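PDB 2PTM: hyperpolarization-activated (Ih) channel from Strongylocentrotus purpuratus, which probably forms a voltage-gated cation channel opened by hyperpolarization, its carboxy-terminal C-linker and cyclic nucleotide-binding region, crystallised here, binding cAMP. Local coordinates for residues S167-V170 / Q171-N174. Sequence-based numbering, arbitrary orientation.
Sequences SLSV and QHFN
Gln-171 folds back over the residues that start the helix: its chain bends at chi2 (-84°), which brings NE2 to 3.2 Å from CG1 of Val-170. CG of Gln-171 lies beside OG of Ser-169. These are packing contacts of an exposed side chain. His-172 supplies the evidence for an N-cap. Its backbone N donates to OG of Ser-169 over 3.2 Å with an N-H...O angle of 167°; chi1 of 70° sets OG between the serine's own backbone N and carbonyl carbon, where it reaches that N-H. The imidazole comes round to the same hydroxyl, with CD2 3.0 Å from OG in an oblique approach, while CB of His-172 rests 3.8 Å from CD1 of Leu-168. Phe-173 makes the first i to i+4 bond of the helix, N to O of Ser-169 at 2.8 Å, so both the hydroxyl and the carbonyl of this one serine bind the first turn. The apolar contact is that of Leu-168, whose CD2 lies 4.1 Å from CB of Phe-173. At Asn-174 the helical pattern continues: N donates to O of Val-170 at 3.0 Å, and the amide side chain runs alongside the valine, ND2 3.4 Å from CG2. OD1 of Asn-174 is hydrogen-bonded to NH2 of Arg-184 of helix 181-192. The junction thus turns strand 163-169 into helix 170-179 within the cyclic nucleotide-binding domain, with Leu-168 and His-172 against Leu-93 of helix 84-93, Leu-168 and Phe-173 on Met-115 of strand 114-118, and Val-170 and Phe-173 on Leu-147 of helix 145-149.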
loop_
_atom_site.group_PDB
_atom_site.type_symbol
_atom_site.label_atom_id
_atom_site.label_comp_id
_atom_site.label_asym_id
_atom_site.label_seq_id
_atom_site.Cartn_x
_atom_site.Cartn_y
_atom_site.Cartn_z
ATOM N N SER A 167 17.260 11.689 0.764
ATOM C CA SER A 167 16.166 12.576 0.377
ATOM C C SER A 167 15.089 12.640 1.452
ATOM O O SER A 167 14.941 11.709 2.246
ATOM C CB SER A 167 15.560 12.135 -0.958
ATOM O OG SER A 167 15.039 10.817 -0.867
ATOM N N LEU A 168 14.357 13.755 1.480
ATOM C CA LEU A 168 13.199 13.923 2.346
ATOM C C LEU A 168 12.034 14.341 1.452
ATOM O O LEU A 168 12.114 15.365 0.777
ATOM C CB LEU A 168 13.474 15.031 3.366
ATOM C CG LEU A 168 12.522 15.190 4.547
ATOM C CD1 LEU A 168 12.618 13.980 5.472
ATOM C CD2 LEU A 168 12.890 16.479 5.292
ATOM N N SER A 169 10.954 13.563 1.451
ATOM C CA SER A 169 9.822 13.815 0.563
ATOM C C SER A 169 9.100 15.096 0.958
ATOM O O SER A 169 9.247 15.571 2.077
ATOM C CB SER A 169 8.841 12.650 0.636
ATOM O OG SER A 169 8.192 12.650 1.896
ATOM N N VAL A 170 8.314 15.654 0.044
ATOM C CA VAL A 170 7.593 16.890 0.350
ATOM C C VAL A 170 6.644 16.680 1.537
ATOM O O VAL A 170 6.493 17.558 2.385
ATOM C CB VAL A 170 6.856 17.464 -0.890
ATOM C CG1 VAL A 170 5.995 16.402 -1.545
ATOM C CG2 VAL A 170 6.022 18.695 -0.513
ATOM N N GLN A 171 6.029 15.504 1.622
ATOM C CA GLN A 171 5.124 15.231 2.737
ATOM C C GLN A 171 5.861 15.215 4.073
ATOM O O GLN A 171 5.408 15.831 5.033
ATOM C CB GLN A 171 4.347 13.925 2.525
ATOM C CG GLN A 171 5.000 12.982 1.531
ATOM C CD GLN A 171 4.641 13.313 0.092
ATOM O OE1 GLN A 171 3.480 13.603 -0.221
ATOM N NE2 GLN A 171 5.631 13.266 -0.792
ATOM N N HIS A 172 6.997 14.525 4.131
ATOM C CA HIS A 172 7.785 14.470 5.362
ATOM C C HIS A 172 8.424 15.819 5.696
ATOM O O HIS A 172 8.509 16.201 6.862
ATOM C CB HIS A 172 8.870 13.389 5.273
ATOM C CG HIS A 172 8.334 12.006 5.069
ATOM N ND1 HIS A 172 7.197 11.544 5.701
ATOM C CD2 HIS A 172 8.789 10.973 4.320
ATOM C CE1 HIS A 172 6.969 10.293 5.341
ATOM N NE2 HIS A 172 7.920 9.923 4.501
ATOM N N PHE A 173 8.900 16.510 4.663
ATOM C CA PHE A 173 9.455 17.855 4.785
ATOM C C PHE A 173 8.458 18.763 5.499
ATOM O O PHE A 173 8.789 19.419 6.496
ATOM C CB PHE A 173 9.777 18.384 3.381
ATOM C CG PHE A 173 10.282 19.804 3.338
ATOM C CD1 PHE A 173 11.640 20.075 3.424
ATOM C CD2 PHE A 173 9.403 20.861 3.164
ATOM C CE1 PHE A 173 12.114 21.380 3.356
ATOM C CE2 PHE A 173 9.867 22.171 3.101
ATOM C CZ PHE A 173 11.228 22.431 3.196
ATOM N N ASN A 174 7.231 18.790 5.000
ATOM C CA ASN A 174 6.210 19.643 5.583
ATOM C C ASN A 174 5.825 19.197 6.990
ATOM O O ASN A 174 5.468 20.013 7.823
ATOM C CB ASN A 174 4.985 19.728 4.668
ATOM C CG ASN A 174 5.182 20.707 3.526
ATOM O OD1 ASN A 174 5.612 21.844 3.733
ATOM N ND2 ASN A 174 4.867 20.271 2.314
#